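ActII protein (Streptomyces coelicolor, PDB 2OPT) probably acts as a TetR-family transcriptional repressor that binds regulatory DNA, and binds actinorhodin and its biosynthetic precursor (S)-DNPA. Local coordinates at residues D9-T14 with R30-E35; R88-H93 with A144-Q149; A45-R50 with L54-D59. All coordinates share one frame; numbering follows the deposited sequence. Where two conformers were deposited one is given.

Contact 1 (D9-T14 with R30-E35); sequences DRIVVT and RRLAQE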
loop_
_atom_site.group_PDB
_atom_site.type_symbol
_atom_site.label_atom_id
_atom_site.label_comp_id
_atom_site.label_asym_id
_atom_site.label_seq_id
_atom_site.Cartn_x
_atom_site.Cartn_y
_atom_site.Cartn_z
ATOM N N ASP A 9 28.982 -8.454 4.734
ATOM C CA ASP A 9 28.065 -8.821 5.819
ATOM C C ASP A 9 28.239 -7.957 7.055
ATOM O O ASP A 9 27.242 -7.635 7.711
ATOM C CB ASP A 9 28.174 -10.305 6.221
ATOM C CG ASP A 9 27.060 -10.734 7.256
ATOM O OD1 ASP A 9 25.820 -10.506 6.993
ATOM O OD2 ASP A 9 27.449 -11.300 8.337
ATOM N N ARG A 10 29.481 -7.632 7.426
ATOM C CA ARG A 10 29.714 -6.935 8.719
ATOM C C ARG A 10 29.170 -5.529 8.519
ATOM O O ARG A 10 28.605 -4.899 9.397
ATOM C CB ARG A 10 31.218 -6.870 9.030
ATOM C CG ARG A 10 31.621 -5.833 10.087
ATOM C CD ARG A 10 30.903 -6.045 11.411
ATOM N NE ARG A 10 31.214 -7.366 11.978
ATOM C CZ ARG A 10 30.404 -8.039 12.799
ATOM N NH1 ARG A 10 30.779 -9.230 13.293
ATOM N NH2 ARG A 10 29.224 -7.517 13.123
ATOM N N ILE A 11 29.392 -5.024 7.346
ATOM C CA ILE A 11 28.895 -3.703 7.027
ATOM C C ILE A 11 27.360 -3.616 7.125
ATOM O O ILE A 11 26.813 -2.665 7.668
ATOM C CB ILE A 11 29.313 -3.289 5.584
ATOM C CG1 ILE A 11 30.861 -3.117 5.428
ATOM C CG2 ILE A 11 28.556 -1.949 5.132
ATOM C CD1 ILE A 11 31.322 -2.967 3.842
ATOM N N VAL A 12 26.676 -4.559 6.492
ATOM C CA VAL A 12 25.205 -4.563 6.471
ATOM C C VAL A 12 24.609 -4.779 7.834
ATOM O O VAL A 12 23.603 -4.172 8.177
ATOM C CB VAL A 12 24.681 -5.550 5.352
ATOM C CG1 VAL A 12 23.155 -5.593 5.322
ATOM C CG2 VAL A 12 25.161 -5.021 4.031
ATOM N N VAL A 13 25.218 -5.657 8.628
ATOM C CA VAL A 13 24.720 -5.923 9.913
ATOM C C VAL A 13 24.804 -4.631 10.758
ATOM O O VAL A 13 23.889 -4.328 11.479
ATOM C CB VAL A 13 25.576 -7.037 10.584
ATOM C CG1 VAL A 13 25.365 -7.089 12.162
ATOM C CG2 VAL A 13 25.284 -8.390 9.967
ATOM N N THR A 14 25.941 -3.925 10.681
ATOM C CA THR A 14 26.152 -2.664 11.387
ATOM C C THR A 14 25.113 -1.656 10.958
ATOM O O THR A 14 24.534 -0.988 11.781
ATOM C CB THR A 14 27.585 -2.148 11.063
ATOM O OG1 THR A 14 28.526 -3.121 11.550
ATOM C CG2 THR A 14 27.877 -0.794 11.727
ATOM N N ARG A 30 28.309 8.255 5.942
ATOM C CA ARG A 30 29.264 8.802 6.882
ATOM C C ARG A 30 29.113 8.205 8.281
ATOM O O ARG A 30 30.122 7.853 8.912
ATOM C CB ARG A 30 29.159 10.318 6.913
ATOM C CG ARG A 30 30.292 10.989 7.625
ATOM C CD ARG A 30 30.287 12.481 7.302
ATOM N NE ARG A 30 30.665 12.731 5.900
ATOM C CZ ARG A 30 31.917 12.840 5.465
ATOM N NH1 ARG A 30 32.143 13.070 4.169
ATOM N NH2 ARG A 30 32.939 12.721 6.321
ATOM N N ARG A 31 27.872 8.090 8.759
ATOM C CA ARG A 31 27.611 7.515 10.069
ATOM C C ARG A 31 28.068 6.068 10.066
ATOM O O ARG A 31 28.654 5.573 11.036
ATOM C CB ARG A 31 26.112 7.573 10.378
ATOM C CG ARG A 31 25.700 6.770 11.671
ATOM C CD ARG A 31 26.488 7.206 12.900
ATOM N NE ARG A 31 26.243 6.362 14.075
ATOM C CZ ARG A 31 25.118 6.390 14.771
ATOM N NH1 ARG A 31 24.104 7.206 14.399
ATOM N NH2 ARG A 31 25.001 5.597 15.820
ATOM N N LEU A 32 27.798 5.386 8.952
ATOM C CA LEU A 32 28.120 3.981 8.810
ATOM C C LEU A 32 29.626 3.786 8.827
ATOM O O LEU A 32 30.146 2.930 9.560
ATOM C CB LEU A 32 27.442 3.394 7.537
ATOM C CG LEU A 32 27.636 1.904 7.232
ATOM C CD1 LEU A 32 27.329 0.931 8.458
ATOM C CD2 LEU A 32 26.870 1.520 6.006
ATOM N N ALA A 33 30.353 4.637 8.108
ATOM C CA ALA A 33 31.810 4.544 8.122
ATOM C C ALA A 33 32.385 4.825 9.509
ATOM O O ALA A 33 33.346 4.173 9.950
ATOM C CB ALA A 33 32.393 5.479 7.100
ATOM N N GLN A 34 31.823 5.815 10.194
ATOM C CA GLN A 34 32.182 6.136 11.572
ATOM C C GLN A 34 31.993 4.931 12.490
ATOM O O GLN A 34 32.877 4.564 13.274
ATOM C CB GLN A 34 31.280 7.263 12.027
ATOM C CG GLN A 34 31.401 7.597 13.505
ATOM C CD GLN A 34 30.487 8.763 13.957
ATOM O OE1 GLN A 34 30.825 9.927 13.751
ATOM N NE2 GLN A 34 29.382 8.446 14.636
ATOM N N GLU A 35 30.835 4.299 12.381
ATOM C CA GLU A 35 30.478 3.189 13.226
ATOM C C GLU A 35 31.418 1.978 13.007
ATOM O O GLU A 35 31.702 1.238 13.935
ATOM C CB GLU A 35 29.032 2.823 12.911
ATOM C CG GLU A 35 28.306 2.150 14.013
ATOM C CD GLU A 35 28.106 3.024 15.224
ATOM O OE1 GLU A 35 28.069 4.291 15.101
ATOM O OE2 GLU A 35 27.970 2.411 16.304
#
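Leu32 reaches over to Ile11 and Thr14 and so ties helix 8-22 to helix 29-36, the first helix of the predicted helix-turn-helix in this TetR-type DNA-binding domain. The two segments run at 115° to each other with their axes 10.3 Å apart, and side chains fill the distance. From CB outward, the Leu32 side chain meets helix 8-22 branch by branch. Its CB bond points neither at the other helix nor away from it, but CG lies opposite the backbone N (chi1 -179°), which carries the fork of the side chain across. One branch, CD1, ends 3.7 Å from the carbonyl O of Ile11 and also rests on the CB and CG2 of Thr14. The other, CD2, comes to 4.0 Å from Ile11 CG2, the Ile11 and Leu32 side chains crossing at about a right angle.

Thr14 divides its work. Its methyl CG2 sits 3.7 Å from Leu32 CD1 and 3.8 Å from Glu35 CG. Its hydroxyl turns back to its own helix, where OG1 hydrogen-bonds to Arg10 O at 2.8 Å; the same oxygen takes the backbone N of Thr14 from the opposite face of its plane. With a serine here the methyl is gone, and Leu32 CD1 and Glu35 CG would probably lose the carbon they share, opening a gap between the helices.

Leu32 also touches Ala15 and Ile18 of helix 8-22 and Leu53 of helix 50-61. Glu35 is bent at chi2, and its carboxylate forms a salt bridge with Arg31, whose NH1 pairs in turn with Glu22. Arg31 NE gives its hydrogen almost straight (168°) to Glu35 OE1 at 2.9 Å, with that oxygen in the guanidinium plane but the nitrogen standing above the carboxylate plane.

Contact 2 (R88-H93 with A144-Q149); sequences RMFLAH and AEALEQ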
loop_
_atom_site.group_PDB
_atom_site.type_symbol
_atom_site.label_atom_id
_atom_site.label_comp_id
_atom_site.label_asym_id
_atom_site.label_seq_id
_atom_site.Cartn_x
_atom_site.Cartn_y
_atom_site.Cartn_z
ATOM N N ARG A 88 5.942 -9.906 11.104
ATOM C CA ARG A 88 6.809 -10.010 12.280
ATOM C C ARG A 88 8.117 -9.270 12.012
ATOM O O ARG A 88 8.608 -8.500 12.836
ATOM C CB ARG A 88 7.062 -11.498 12.512
ATOM C CG ARG A 88 7.796 -11.918 13.794
ATOM C CD ARG A 88 7.646 -13.412 13.942
ATOM N NE ARG A 88 6.253 -13.749 14.163
ATOM C CZ ARG A 88 5.583 -14.699 13.520
ATOM N NH1 ARG A 88 4.295 -14.885 13.809
ATOM N NH2 ARG A 88 6.211 -15.494 12.657
ATOM N N MET A 89 8.666 -9.508 10.816
ATOM C CA MET A 89 9.969 -8.971 10.411
ATOM C C MET A 89 9.931 -7.455 10.392
ATOM O O MET A 89 10.762 -6.819 10.963
ATOM C CB MET A 89 10.349 -9.516 9.020
ATOM C CG MET A 89 11.648 -8.934 8.454
ATOM S SD MET A 89 11.720 -9.075 6.661
ATOM C CE MET A 89 10.551 -7.834 6.101
ATOM N N PHE A 90 8.940 -6.883 9.696
ATOM C CA PHE A 90 8.694 -5.422 9.692
ATOM C C PHE A 90 8.554 -4.838 11.105
ATOM O O PHE A 90 9.155 -3.822 11.417
ATOM C CB PHE A 90 7.444 -5.120 8.897
ATOM C CG PHE A 90 7.656 -5.218 7.387
ATOM C CD1 PHE A 90 8.716 -4.565 6.786
ATOM C CD2 PHE A 90 6.804 -5.976 6.595
ATOM C CE1 PHE A 90 8.909 -4.651 5.372
ATOM C CE2 PHE A 90 7.003 -6.067 5.207
ATOM C CZ PHE A 90 8.051 -5.414 4.621
ATOM N N LEU A 91 7.810 -5.516 11.961
ATOM C CA LEU A 91 7.592 -5.065 13.348
ATOM C C LEU A 91 8.869 -5.089 14.167
ATOM O O LEU A 91 9.005 -4.341 15.159
ATOM C CB LEU A 91 6.472 -5.863 14.046
ATOM C CG LEU A 91 5.054 -5.643 13.474
ATOM C CD1 LEU A 91 3.986 -6.323 14.293
ATOM C CD2 LEU A 91 4.725 -4.188 13.327
ATOM N N ALA A 92 9.811 -5.928 13.757
ATOM C CA ALA A 92 11.097 -6.055 14.425
ATOM C C ALA A 92 12.057 -4.922 14.007
ATOM O O ALA A 92 12.977 -4.589 14.741
ATOM C CB ALA A 92 11.698 -7.402 14.090
ATOM N N HIS A 93 11.823 -4.329 12.835
ATOM C CA HIS A 93 12.808 -3.457 12.186
ATOM C C HIS A 93 12.255 -2.105 11.817
ATOM O O HIS A 93 11.565 -1.942 10.774
ATOM C CB HIS A 93 13.493 -4.135 10.963
ATOM C CG HIS A 93 14.223 -5.402 11.320
ATOM N ND1 HIS A 93 15.400 -5.399 12.028
ATOM C CD2 HIS A 93 13.909 -6.706 11.124
ATOM C CE1 HIS A 93 15.799 -6.636 12.237
ATOM N NE2 HIS A 93 14.910 -7.449 11.709
ATOM N N ALA A 144 1.967 -2.518 3.445
ATOM C CA ALA A 144 1.121 -1.345 3.770
ATOM C C ALA A 144 0.661 -1.345 5.212
ATOM O O ALA A 144 0.731 -0.325 5.902
ATOM C CB ALA A 144 -0.117 -1.276 2.835
ATOM N N GLU A 145 0.126 -2.472 5.667
ATOM C CA GLU A 145 -0.281 -2.575 7.077
ATOM C C GLU A 145 0.878 -2.233 8.015
ATOM O O GLU A 145 0.717 -1.476 8.950
ATOM C CB GLU A 145 -0.813 -3.962 7.403
ATOM C CG GLU A 145 -2.218 -4.262 6.871
ATOM C CD GLU A 145 -3.302 -3.349 7.468
ATOM O OE1 GLU A 145 -3.236 -3.058 8.685
ATOM O OE2 GLU A 145 -4.210 -2.919 6.723
ATOM N N ALA A 146 2.045 -2.802 7.751
ATOM C CA ALA A 146 3.216 -2.559 8.584
ATOM C C ALA A 146 3.556 -1.103 8.612
ATOM O O ALA A 146 3.811 -0.559 9.682
ATOM C CB ALA A 146 4.422 -3.367 8.067
ATOM N N LEU A 147 3.547 -0.461 7.442
ATOM C CA LEU A 147 3.977 0.915 7.339
ATOM C C LEU A 147 3.105 1.723 8.272
ATOM O O LEU A 147 3.566 2.644 8.937
ATOM C CB LEU A 147 3.871 1.398 5.892
ATOM C CG LEU A 147 4.389 2.749 5.416
ATOM C CD1 LEU A 147 5.776 3.059 5.951
ATOM C CD2 LEU A 147 4.394 2.754 3.880
ATOM N N GLU A 148 1.850 1.317 8.370
ATOM C CA GLU A 148 0.889 2.035 9.162
ATOM C C GLU A 148 0.793 1.600 10.636
ATOM O O GLU A 148 0.405 2.397 11.468
ATOM C CB GLU A 148 -0.459 1.982 8.466
ATOM C CG GLU A 148 -1.511 1.160 9.141
ATOM C CD GLU A 148 -2.824 1.848 9.020
ATOM O OE1 GLU A 148 -3.414 1.764 7.914
ATOM O OE2 GLU A 148 -3.242 2.519 9.999
ATOM N N GLN A 149 1.131 0.350 10.964
ATOM C CA GLN A 149 1.251 -0.025 12.379
ATOM C C GLN A 149 2.341 0.841 13.023
ATOM O O GLN A 149 2.222 1.247 14.205
ATOM C CB GLN A 149 1.508 -1.542 12.581
ATOM C CG GLN A 149 1.886 -1.961 14.065
ATOM C CD GLN A 149 1.366 -3.345 14.501
ATOM O OE1 GLN A 149 1.428 -3.708 15.686
ATOM N NE2 GLN A 149 0.873 -4.117 13.549
#
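The Phe90 ring lies obliquely against the methyl of Ala146, and this is where helix 75-92 meets helix 128-150 in the all-helical TetR-type C-terminal domain. One face of the ring has Met89 CE over its centre, 3.6 Å above the plane, though Met89 was modelled in two conformers and this holds for one of them. Leu96, Ala97 and Ala100 of helix 96-100 also touch Phe90, so the ring is buried among three helices.

Across the contact the approach is tight because Ala146 is small. The two backbones come to 6.3 Å, measured between Phe90 CA and Ala146 CA, and the CB atoms of the two residues lie 3.6 Å apart. Phe90 CG is opposite its own carbonyl carbon (chi1 -76°), which lays the base of the ring beside the Ala146 methyl: both CG and CD2 of Phe90 are 3.8 Å from Ala146 CB.

Leu91 and Gln149 make the outer part of the contact, nearer solvent. Their side chains cross at about a right angle. Leu91 brings its methyl CD2 to 3.7 Å from Gln149 CD, and to the same distance from Gln149 CG, so a branched apolar tip lies against the end of the glutamine chain. No hydrogen bond joins the segments; van der Waals contact does the work.

Polar ties lie around it. His93, just past the end of helix 75-92, hydrogen-bonds to Asp20 and Glu64, so it links this domain to helix 8-22 of the DNA-binding part. On the other segment Glu145 forms a salt bridge with Arg200 through OE1, while its OE2 hydrogen-bonds to the OH of Tyr133 of the second subunit.

Contact 3 (A45-R50 with L54-D59); sequences AHVGNR and LDLVFD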
loop_
_atom_site.group_PDB
_atom_site.type_symbol
_atom_site.label_atom_id
_atom_site.label_comp_id
_atom_site.label_asym_id
_atom_site.label_seq_id
_atom_site.Cartn_x
_atom_site.Cartn_y
_atom_site.Cartn_z
ATOM N N ALA A 45 33.807 0.535 -1.961
ATOM C CA ALA A 45 34.190 -0.698 -2.696
ATOM C C ALA A 45 33.214 -1.865 -2.414
ATOM O O ALA A 45 32.893 -2.647 -3.306
ATOM C CB ALA A 45 35.586 -1.110 -2.325
ATOM N N HIS A 46 32.731 -1.950 -1.172
ATOM C CA HIS A 46 31.928 -3.077 -0.689
ATOM C C HIS A 46 30.440 -2.943 -0.862
ATOM O O HIS A 46 29.746 -3.969 -1.102
ATOM C CB HIS A 46 32.190 -3.360 0.800
ATOM C CG HIS A 46 33.376 -4.239 1.041
ATOM N ND1 HIS A 46 34.623 -3.740 1.351
ATOM C CD2 HIS A 46 33.522 -5.575 0.933
ATOM C CE1 HIS A 46 35.486 -4.737 1.425
ATOM N NE2 HIS A 46 34.838 -5.859 1.188
ATOM N N VAL A 47 29.905 -1.735 -0.686
ATOM C CA VAL A 47 28.444 -1.636 -0.695
ATOM C C VAL A 47 27.873 -0.570 -1.560
ATOM O O VAL A 47 26.627 -0.519 -1.656
ATOM C CB VAL A 47 27.752 -1.528 0.695
ATOM C CG1 VAL A 47 28.067 -2.761 1.588
ATOM C CG2 VAL A 47 28.096 -0.227 1.392
ATOM N N GLY A 48 28.716 0.237 -2.216
ATOM C CA GLY A 48 28.209 1.264 -3.145
ATOM C C GLY A 48 27.661 2.468 -2.398
ATOM O O GLY A 48 28.081 2.732 -1.275
ATOM N N ASN A 49 26.725 3.192 -3.022
ATOM C CA ASN A 49 26.088 4.379 -2.440
ATOM C C ASN A 49 24.989 4.035 -1.450
ATOM O O ASN A 49 24.776 2.859 -1.118
ATOM C CB ASN A 49 25.564 5.295 -3.555
ATOM C CG ASN A 49 24.479 4.655 -4.365
ATOM O OD1 ASN A 49 23.657 3.915 -3.850
ATOM N ND2 ASN A 49 24.472 4.928 -5.653
ATOM N N ARG A 50 24.305 5.052 -0.922
ATOM C CA ARG A 50 23.343 4.797 0.159
ATOM C C ARG A 50 22.193 3.966 -0.370
ATOM O O ARG A 50 21.714 3.067 0.290
ATOM C CB ARG A 50 22.799 6.108 0.742
ATOM C CG ARG A 50 21.992 5.891 2.000
ATOM C CD ARG A 50 21.573 7.226 2.556
ATOM N NE ARG A 50 20.775 7.059 3.770
ATOM C CZ ARG A 50 19.454 7.182 3.793
ATOM N NH1 ARG A 50 18.757 7.444 2.678
ATOM N NH2 ARG A 50 18.841 7.034 4.924
ATOM N N LEU A 54 20.957 0.296 1.204
ATOM C CA LEU A 54 19.601 0.008 1.625
ATOM C C LEU A 54 19.037 -1.242 0.919
ATOM O O LEU A 54 18.297 -1.992 1.528
ATOM C CB LEU A 54 18.707 1.241 1.392
ATOM C CG LEU A 54 18.990 2.412 2.351
ATOM C CD1 LEU A 54 18.055 3.553 2.012
ATOM C CD2 LEU A 54 18.851 1.980 3.832
ATOM N N ASP A 55 19.370 -1.465 -0.360
ATOM C CA ASP A 55 18.943 -2.690 -1.074
ATOM C C ASP A 55 19.483 -3.871 -0.286
ATOM O O ASP A 55 18.831 -4.925 -0.168
ATOM C CB ASP A 55 19.564 -2.756 -2.485
ATOM C CG ASP A 55 18.925 -1.776 -3.497
ATOM O OD1 ASP A 55 17.770 -1.382 -3.314
ATOM O OD2 ASP A 55 19.558 -1.480 -4.554
ATOM N N LEU A 56 20.699 -3.728 0.250
ATOM C CA LEU A 56 21.338 -4.845 0.950
ATOM C C LEU A 56 20.741 -5.114 2.332
ATOM O O LEU A 56 20.694 -6.271 2.791
ATOM C CB LEU A 56 22.848 -4.595 1.054
ATOM C CG LEU A 56 23.695 -4.628 -0.231
ATOM C CD1 LEU A 56 25.130 -4.226 0.111
ATOM C CD2 LEU A 56 23.690 -5.971 -0.880
ATOM N N VAL A 57 20.395 -4.029 3.020
ATOM C CA VAL A 57 19.781 -4.071 4.348
ATOM C C VAL A 57 18.405 -4.738 4.138
ATOM O O VAL A 57 18.018 -5.625 4.874
ATOM C CB VAL A 57 19.654 -2.664 4.924
ATOM C CG1 VAL A 57 18.789 -2.655 6.161
ATOM C CG2 VAL A 57 21.034 -2.067 5.288
ATOM N N PHE A 58 17.701 -4.349 3.076
ATOM C CA PHE A 58 16.428 -4.980 2.797
ATOM C C PHE A 58 16.572 -6.489 2.616
ATOM O O PHE A 58 15.799 -7.253 3.202
ATOM C CB PHE A 58 15.759 -4.316 1.574
ATOM C CG PHE A 58 14.385 -4.884 1.216
ATOM C CD1 PHE A 58 13.487 -5.268 2.204
ATOM C CD2 PHE A 58 13.992 -4.969 -0.115
ATOM C CE1 PHE A 58 12.230 -5.774 1.873
ATOM C CE2 PHE A 58 12.740 -5.456 -0.461
ATOM C CZ PHE A 58 11.853 -5.845 0.533
ATOM N N ASP A 59 17.556 -6.941 1.831
ATOM C CA ASP A 59 17.660 -8.378 1.617
ATOM C C ASP A 59 18.080 -9.131 2.862
ATOM O O ASP A 59 17.647 -10.270 3.097
ATOM C CB ASP A 59 18.622 -8.706 0.494
ATOM C CG ASP A 59 18.399 -10.100 -0.020
ATOM O OD1 ASP A 59 17.330 -10.328 -0.630
ATOM O OD2 ASP A 59 19.216 -10.996 0.335
#
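Val47 and Leu56 meet obliquely, methyl against methyl, while Arg50 lies over Leu54 in a second, half-polar pairing. In the first pair Leu56 CD1 packs 3.6 Å from Val47 CG1 and nearly as close to Val47 CB. In the second, the Arg50 chain runs fully extended from CG to NE, with CG opposite the backbone N (chi1 -170°). This places one face of its guanidinium over Leu54 CD1, which sits 4.0 Å from Arg50 NH1 and offset toward the rim of the group. The polar end looks elsewhere: Arg50 NE hydrogen-bonds to Leu27 O.

Backbone joins the pair too. Leu54 N donates to Arg50 O at 3.0 Å, almost straight at 168°, an early i to i+4 bond of helix 50-61. Asn49 is the N-cap of that helix, and Gly48, with phi 77°, turns the chain out of helix 40-47, the second helix of the predicted helix-turn-helix.

Among its neighbours, helix 8-22 touches both members of the first pair, Ile11 on Val47 and Val12 on Leu56, while Leu54 touches Leu24 and Ile99, the latter from helix 96-100 of the C-terminal part.

Contacts 1 and 3 belong together: both lie in the DNA-binding domain, their centres 10 Å apart, and Ile11 of the first touches His46 and Val47 of the third. Helix 8-22 is thus shared, packing on helix 29-36 in one and on helices 40-47 and 50-61 beside the other. Contact 2 stands apart in the C-terminal domain, its centre about 5 Å from the centre of the chain. Each has two buried residues among the four that touch; contact 2, though most central, alone includes an exposed one, Leu91. Contacts 1 and 2 rely on van der Waals contact between helices further apart in sequence, whereas contact 3 adds a backbone hydrogen bond around a turn.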